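Local atomic coordinates of TlmII (Streptoalloteichus hindustanus, PDB entry 4HVM), a protein that takes part in biosynthesis of the antibiotic tallysomycin and, as a condensation-domain protein of the nonribosomal peptide synthetase type, may bind phosphopantetheine. Residues Leu243-Thr255 against Ser444-Gln456. Numbering follows the deposited sequence.
Sequences LAMAALTAWWLWT and SALLDGLDAAMAQ
Trp252 lays one face of its indole on the first turn of helix 445-459, where both backbone and the Leu446 side chain meet it. Leu446 CA stands 3.6 Å from the centroid of the six-membered ring of Trp252, 10° off its normal, a CH-pi contact over the face, and Leu446 CG touches CE3 of the same ring. With CG anti to the backbone N (chi1 -169°), the indole reaches across to Gly449, whose CA lies 3.9 Å from Trp252 CD1; the absence of a side chain at Gly449 is what admits the pyrrole side of the indole. Gly449 O lies near the plane of the Trp251 ring at its CZ3 edge; Ala453 CB is 3.6 Å from Trp251 CZ3. The contact packs two helices beside the six-stranded sheet containing strand 216-223, in the C-terminal of the two halves that, as in other condensation domains, resemble CoA-dependent acyltransferases. The axes of helix segments 243-255 and 445-456 approach to 9.8 Å, with 123° between their N-to-C directions. Farther along, Leu248 splits its branches, CD2 to Ala453 CB (3.7 Å) and CD1 to Met454 CG, while Leu450 CD2 packs on Leu248 CB. Met245 and Met454, both present as selenomethionine, meet at this end, Met245 CE 3.6 Å from Met454 SE. Beyond them, helix 314-330 supports Leu248 and Trp251 through Phe314 and Leu317, and strand 216-223 receives Leu447 and Met454. Thr249 OG1 donates a hydrogen bond to Met245 O (2.8 Å) from above the carbonyl plane, and the same oxygen accepts from Thr249 N.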
ATOM      1  N   LEU A 243      -6.845   9.759  -6.786  1.00 39.40           N
ATOM      2  CA  LEU A 243      -8.194  10.001  -7.289  1.00 28.44           C
ATOM      3  C   LEU A 243      -8.187  10.493  -8.731  1.00 24.52           C
ATOM      4  O   LEU A 243      -9.122  10.237  -9.485  1.00 29.45           O
ATOM      5  CB  LEU A 243      -8.953  10.979  -6.387  1.00 20.09           C
ATOM      6  CG  LEU A 243     -10.327  10.456  -5.960  1.00 37.40           C
ATOM      7  CD1 LEU A 243     -10.201   9.065  -5.356  1.00 21.01           C
ATOM      8  CD2 LEU A 243     -11.000  11.411  -4.987  1.00 21.06           C
ATOM      9  N   ALA A 244      -7.127  11.196  -9.111  1.00 18.81           N
ATOM     10  CA  ALA A 244      -6.940  11.578 -10.503  1.00 18.39           C
ATOM     11  C   ALA A 244      -6.657  10.325 -11.319  1.00 27.55           C
ATOM     12  O   ALA A 244      -7.111  10.200 -12.455  1.00 29.18           O
ATOM     13  CB  ALA A 244      -5.806  12.569 -10.637  1.00 18.44           C
HETATM   14  N   MSE A 245      -5.903   9.402 -10.729  1.00 27.28           N
HETATM   15  CA  MSE A 245      -5.642   8.105 -11.345  1.00 28.81           C
HETATM   16  C   MSE A 245      -6.919   7.299 -11.522  1.00 29.29           C
HETATM   17  O   MSE A 245      -7.184   6.774 -12.601  1.00 24.98           O
HETATM   18  CB  MSE A 245      -4.652   7.302 -10.506  1.00 35.94           C
HETATM   19  CG  MSE A 245      -3.213   7.737 -10.659  1.00 40.57           C
HETATM   20 SE   MSE A 245      -2.563   7.420 -12.465  0.70 64.33          SE
HETATM   21  CE  MSE A 245      -2.796   9.208 -13.215  1.00 18.65           C
ATOM     22  N   ALA A 246      -7.699   7.195 -10.453  1.00 26.78           N
ATOM     23  CA  ALA A 246      -8.941   6.435 -10.478  1.00 26.16           C
ATOM     24  C   ALA A 246      -9.922   6.979 -11.512  1.00 25.32           C
ATOM     25  O   ALA A 246     -10.633   6.213 -12.164  1.00 27.18           O
ATOM     26  CB  ALA A 246      -9.578   6.422  -9.099  1.00 29.62           C
ATOM     27  N   ALA A 247      -9.950   8.299 -11.665  1.00 22.97           N
ATOM     28  CA  ALA A 247     -10.839   8.937 -12.626  1.00 18.95           C
ATOM     29  C   ALA A 247     -10.409   8.635 -14.053  1.00 22.37           C
ATOM     30  O   ALA A 247     -11.235   8.310 -14.905  1.00 21.25           O
ATOM     31  CB  ALA A 247     -10.880  10.440 -12.392  1.00 21.64           C
ATOM     32  N   LEU A 248      -9.107   8.741 -14.304  1.00 18.83           N
ATOM     33  CA  LEU A 248      -8.569   8.549 -15.647  1.00 25.22           C
ATOM     34  C   LEU A 248      -8.521   7.079 -16.050  1.00 25.88           C
ATOM     35  O   LEU A 248      -8.713   6.750 -17.219  1.00 27.83           O
ATOM     36  CB  LEU A 248      -7.185   9.191 -15.775  1.00 18.76           C
ATOM     37  CG  LEU A 248      -7.167  10.722 -15.811  1.00 26.35           C
ATOM     38  CD1 LEU A 248      -5.744  11.243 -15.891  1.00 27.50           C
ATOM     39  CD2 LEU A 248      -8.002  11.248 -16.971  1.00 18.82           C
ATOM     40  N   THR A 249      -8.270   6.201 -15.081  1.00 25.14           N
ATOM     41  CA  THR A 249      -8.277   4.764 -15.334  1.00 22.76           C
ATOM     42  C   THR A 249      -9.689   4.305 -15.673  1.00 27.31           C
ATOM     43  O   THR A 249      -9.893   3.529 -16.608  1.00 37.54           O
ATOM     44  CB  THR A 249      -7.761   3.965 -14.124  1.00 20.45           C
ATOM     45  OG1 THR A 249      -6.405   4.331 -13.844  1.00 23.68           O
ATOM     46  CG2 THR A 249      -7.826   2.477 -14.406  1.00 21.29           C
ATOM     47  N   ALA A 250     -10.662   4.794 -14.908  1.00 20.82           N
ATOM     48  CA  ALA A 250     -12.065   4.490 -15.157  1.00 22.61           C
ATOM     49  C   ALA A 250     -12.492   5.040 -16.508  1.00 21.00           C
ATOM     50  O   ALA A 250     -13.296   4.427 -17.206  1.00 28.45           O
ATOM     51  CB  ALA A 250     -12.942   5.062 -14.057  1.00 20.53           C
ATOM     52  N   TRP A 251     -11.948   6.197 -16.870  1.00 26.57           N
ATOM     53  CA  TRP A 251     -12.254   6.818 -18.154  1.00 29.62           C
ATOM     54  C   TRP A 251     -11.800   5.960 -19.324  1.00 31.13           C
ATOM     55  O   TRP A 251     -12.563   5.721 -20.258  1.00 36.36           O
ATOM     56  CB  TRP A 251     -11.609   8.199 -18.257  1.00 29.64           C
ATOM     57  CG  TRP A 251     -11.514   8.708 -19.667  1.00 26.61           C
ATOM     58  CD1 TRP A 251     -12.515   9.268 -20.407  1.00 24.61           C
ATOM     59  CD2 TRP A 251     -10.349   8.706 -20.504  1.00 24.71           C
ATOM     60  NE1 TRP A 251     -12.046   9.615 -21.651  1.00 25.78           N
ATOM     61  CE2 TRP A 251     -10.721   9.280 -21.736  1.00 22.05           C
ATOM     62  CE3 TRP A 251      -9.031   8.274 -20.330  1.00 21.66           C
ATOM     63  CZ2 TRP A 251      -9.822   9.433 -22.789  1.00 34.02           C
ATOM     64  CZ3 TRP A 251      -8.139   8.427 -21.378  1.00 26.53           C
ATOM     65  CH2 TRP A 251      -8.539   9.002 -22.590  1.00 29.52           C
ATOM     66  N   TRP A 252     -10.551   5.504 -19.277  1.00 29.12           N
ATOM     67  CA  TRP A 252      -9.993   4.745 -20.387  1.00 31.46           C
ATOM     68  C   TRP A 252     -10.678   3.398 -20.549  1.00 36.95           C
ATOM     69  O   TRP A 252     -10.968   2.975 -21.667  1.00 47.53           O
ATOM     70  CB  TRP A 252      -8.490   4.543 -20.226  1.00 22.26           C
ATOM     71  CG  TRP A 252      -7.864   3.997 -21.469  1.00 31.94           C
ATOM     72  CD1 TRP A 252      -7.449   4.712 -22.554  1.00 27.85           C
ATOM     73  CD2 TRP A 252      -7.597   2.622 -21.769  1.00 35.78           C
ATOM     74  NE1 TRP A 252      -6.933   3.872 -23.508  1.00 31.80           N
ATOM     75  CE2 TRP A 252      -7.011   2.584 -23.050  1.00 42.11           C
ATOM     76  CE3 TRP A 252      -7.791   1.422 -21.078  1.00 40.64           C
ATOM     77  CZ2 TRP A 252      -6.617   1.394 -23.654  1.00 53.71           C
ATOM     78  CZ3 TRP A 252      -7.397   0.242 -21.680  1.00 49.34           C
ATOM     79  CH2 TRP A 252      -6.818   0.236 -22.955  1.00 55.71           C
ATOM     80  N   LEU A 253     -10.933   2.725 -19.433  1.00 33.74           N
ATOM     81  CA  LEU A 253     -11.643   1.454 -19.465  1.00 23.93           C
ATOM     82  C   LEU A 253     -13.075   1.642 -19.962  1.00 39.76           C
ATOM     83  O   LEU A 253     -13.705   0.700 -20.440  1.00 44.71           O
ATOM     84  CB  LEU A 253     -11.640   0.800 -18.083  1.00 23.65           C
ATOM     85  CG  LEU A 253     -10.269   0.431 -17.509  1.00 23.49           C
ATOM     86  CD1 LEU A 253     -10.426  -0.195 -16.135  1.00 23.48           C
ATOM     87  CD2 LEU A 253      -9.523  -0.503 -18.448  1.00 24.49           C
ATOM     88  N   TRP A 254     -13.586   2.863 -19.841  1.00 34.76           N
ATOM     89  CA  TRP A 254     -14.904   3.189 -20.365  1.00 32.57           C
ATOM     90  C   TRP A 254     -14.844   3.329 -21.887  1.00 36.53           C
ATOM     91  O   TRP A 254     -15.752   2.886 -22.591  1.00 42.86           O
ATOM     92  CB  TRP A 254     -15.445   4.462 -19.702  1.00 30.21           C
ATOM     93  CG  TRP A 254     -16.624   5.063 -20.401  1.00 30.43           C
ATOM     94  CD1 TRP A 254     -17.905   4.591 -20.408  1.00 29.42           C
ATOM     95  CD2 TRP A 254     -16.633   6.258 -21.188  1.00 28.67           C
ATOM     96  NE1 TRP A 254     -18.709   5.415 -21.156  1.00 25.30           N
ATOM     97  CE2 TRP A 254     -17.952   6.446 -21.646  1.00 26.83           C
ATOM     98  CE3 TRP A 254     -15.655   7.188 -21.552  1.00 27.44           C
ATOM     99  CZ2 TRP A 254     -18.316   7.523 -22.453  1.00 27.56           C
ATOM    100  CZ3 TRP A 254     -16.018   8.256 -22.353  1.00 26.46           C
ATOM    101  CH2 TRP A 254     -17.336   8.415 -22.794  1.00 26.99           C
ATOM    102  N   THR A 255     -13.765   3.927 -22.388  1.00 32.70           N
ATOM    103  CA  THR A 255     -13.556   4.057 -23.830  1.00 36.18           C
ATOM    104  C   THR A 255     -13.033   2.756 -24.426  1.00 45.32           C
ATOM    105  O   THR A 255     -13.489   2.329 -25.487  1.00 46.90           O
ATOM    106  CB  THR A 255     -12.554   5.180 -24.177  1.00 38.06           C
ATOM    107  OG1 THR A 255     -11.259   4.844 -23.674  1.00 37.87           O
ATOM    108  CG2 THR A 255     -12.988   6.504 -23.583  1.00 43.38           C
ATOM    109  N   SER A 444      -0.515  -1.250 -21.850  1.00 53.80           N
ATOM    110  CA  SER A 444       0.321  -0.526 -22.799  1.00 60.36           C
ATOM    111  C   SER A 444      -0.481   0.560 -23.502  1.00 62.01           C
ATOM    112  O   SER A 444      -0.135   1.740 -23.444  1.00 68.19           O
ATOM    113  CB  SER A 444       0.924  -1.479 -23.832  1.00 66.11           C
ATOM    114  OG  SER A 444       1.673  -0.755 -24.800  1.00 68.36           O
ATOM    115  N   ALA A 445      -1.553   0.149 -24.171  1.00 53.94           N
ATOM    116  CA  ALA A 445      -2.475   1.085 -24.803  1.00 45.23           C
ATOM    117  C   ALA A 445      -3.192   1.902 -23.737  1.00 38.95           C
ATOM    118  O   ALA A 445      -3.701   2.991 -24.008  1.00 29.81           O
ATOM    119  CB  ALA A 445      -3.480   0.336 -25.659  1.00 41.93           C
ATOM    120  N   LEU A 446      -3.228   1.361 -22.524  1.00 31.63           N
ATOM    121  CA  LEU A 446      -3.797   2.053 -21.379  1.00 29.43           C
ATOM    122  C   LEU A 446      -2.874   3.191 -20.963  1.00 28.79           C
ATOM    123  O   LEU A 446      -3.328   4.294 -20.663  1.00 36.35           O
ATOM    124  CB  LEU A 446      -3.998   1.073 -20.221  1.00 17.93           C
ATOM    125  CG  LEU A 446      -4.856   1.486 -19.023  1.00 22.05           C
ATOM    126  CD1 LEU A 446      -5.428   0.250 -18.350  1.00 27.23           C
ATOM    127  CD2 LEU A 446      -4.069   2.307 -18.016  1.00 16.48           C
ATOM    128  N   LEU A 447      -1.574   2.920 -20.945  1.00 23.71           N
ATOM    129  CA  LEU A 447      -0.603   3.914 -20.501  1.00 26.62           C
ATOM    130  C   LEU A 447      -0.424   5.067 -21.486  1.00 31.24           C
ATOM    131  O   LEU A 447      -0.121   6.189 -21.083  1.00 34.62           O
ATOM    132  CB  LEU A 447       0.745   3.263 -20.191  1.00 16.06           C
ATOM    133  CG  LEU A 447       0.754   2.345 -18.966  1.00 21.00           C
ATOM    134  CD1 LEU A 447       2.174   1.949 -18.609  1.00 15.35           C
ATOM    135  CD2 LEU A 447       0.068   3.008 -17.785  1.00 15.02           C
ATOM    136  N   ASP A 448      -0.607   4.789 -22.773  1.00 32.10           N
ATOM    137  CA  ASP A 448      -0.588   5.841 -23.781  1.00 36.42           C
ATOM    138  C   ASP A 448      -1.847   6.687 -23.653  1.00 34.00           C
ATOM    139  O   ASP A 448      -1.841   7.878 -23.969  1.00 40.08           O
ATOM    140  CB  ASP A 448      -0.489   5.254 -25.190  1.00 50.66           C
ATOM    141  CG  ASP A 448       0.881   4.674 -25.489  1.00 63.43           C
ATOM    142  OD1 ASP A 448       1.857   5.452 -25.570  1.00 64.99           O
ATOM    143  OD2 ASP A 448       0.978   3.439 -25.662  1.00 72.17           O
ATOM    144  N   GLY A 449      -2.925   6.062 -23.187  1.00 28.08           N
ATOM    145  CA  GLY A 449      -4.181   6.756 -22.965  1.00 18.64           C
ATOM    146  C   GLY A 449      -4.123   7.678 -21.761  1.00 34.96           C
ATOM    147  O   GLY A 449      -4.556   8.828 -21.829  1.00 36.64           O
ATOM    148  N   LEU A 450      -3.588   7.169 -20.656  1.00 29.80           N
ATOM    149  CA  LEU A 450      -3.419   7.966 -19.449  1.00 20.53           C
ATOM    150  C   LEU A 450      -2.483   9.140 -19.694  1.00 24.32           C
ATOM    151  O   LEU A 450      -2.727  10.245 -19.211  1.00 33.31           O
ATOM    152  CB  LEU A 450      -2.870   7.114 -18.305  1.00 17.11           C
ATOM    153  CG  LEU A 450      -3.773   6.057 -17.676  1.00 22.30           C
ATOM    154  CD1 LEU A 450      -3.105   5.448 -16.452  1.00 27.95           C
ATOM    155  CD2 LEU A 450      -5.117   6.652 -17.307  1.00 22.65           C
ATOM    156  N   ASP A 451      -1.411   8.892 -20.441  1.00 20.78           N
ATOM    157  CA  ASP A 451      -0.404   9.912 -20.720  1.00 21.86           C
ATOM    158  C   ASP A 451      -0.999  11.119 -21.435  1.00 24.14           C
ATOM    159  O   ASP A 451      -0.739  12.261 -21.061  1.00 29.04           O
ATOM    160  CB  ASP A 451       0.741   9.319 -21.543  1.00 24.79           C
ATOM    161  CG  ASP A 451       1.898  10.280 -21.710  1.00 33.17           C
ATOM    162  OD1 ASP A 451       2.050  11.193 -20.871  1.00 35.76           O
ATOM    163  OD2 ASP A 451       2.662  10.115 -22.683  1.00 39.96           O
ATOM    164  N   ALA A 452      -1.803  10.858 -22.460  1.00 23.20           N
ATOM    165  CA  ALA A 452      -2.454  11.925 -23.205  1.00 25.07           C
ATOM    166  C   ALA A 452      -3.506  12.612 -22.348  1.00 26.49           C
ATOM    167  O   ALA A 452      -3.630  13.837 -22.363  1.00 28.09           O
ATOM    168  CB  ALA A 452      -3.083  11.377 -24.471  1.00 19.62           C
ATOM    169  N   ALA A 453      -4.257  11.815 -21.597  1.00 27.39           N
ATOM    170  CA  ALA A 453      -5.336  12.340 -20.773  1.00 24.58           C
ATOM    171  C   ALA A 453      -4.802  13.231 -19.655  1.00 24.61           C
ATOM    172  O   ALA A 453      -5.415  14.242 -19.315  1.00 22.37           O
ATOM    173  CB  ALA A 453      -6.168  11.203 -20.202  1.00 17.88           C
HETATM  174  N   MSE A 454      -3.656  12.856 -19.091  1.00 24.14           N
HETATM  175  CA  MSE A 454      -3.036  13.645 -18.031  1.00 16.85           C
HETATM  176  C   MSE A 454      -2.594  15.008 -18.542  1.00 23.32           C
HETATM  177  O   MSE A 454      -2.830  16.030 -17.896  1.00 20.59           O
HETATM  178  CB  MSE A 454      -1.848  12.900 -17.423  1.00 16.30           C
HETATM  179  CG  MSE A 454      -2.229  11.897 -16.354  1.00 15.84           C
HETATM  180 SE   MSE A 454      -0.682  11.048 -15.547  0.65 34.36          SE
HETATM  181  CE  MSE A 454      -0.072  10.063 -17.107  1.00 48.73           C
ATOM    182  N   ALA A 455      -1.952  15.018 -19.707  1.00 21.75           N
ATOM    183  CA  ALA A 455      -1.527  16.260 -20.340  1.00 18.56           C
ATOM    184  C   ALA A 455      -2.718  17.178 -20.566  1.00 27.29           C
ATOM    185  O   ALA A 455      -2.646  18.377 -20.300  1.00 29.82           O
ATOM    186  CB  ALA A 455      -0.824  15.973 -21.655  1.00 19.02           C
ATOM    187  N   GLN A 456      -3.816  16.603 -21.044  1.00 19.19           N
ATOM    188  CA  GLN A 456      -5.040  17.353 -21.282  1.00 19.88           C
ATOM    189  C   GLN A 456      -5.625  17.884 -19.977  1.00 27.60           C
ATOM    190  O   GLN A 456      -6.084  19.024 -19.916  1.00 30.76           O
ATOM    191  CB  GLN A 456      -6.068  16.475 -21.994  1.00 20.12           C
ATOM    192  CG  GLN A 456      -7.358  17.188 -22.331  1.00 25.53           C
ATOM    193  CD  GLN A 456      -7.145  18.344 -23.282  1.00 21.99           C
ATOM    194  OE1 GLN A 456      -6.936  18.145 -24.480  1.00 45.12           O
ATOM    195  NE2 GLN A 456      -7.196  19.561 -22.755  1.00 25.70           N
TER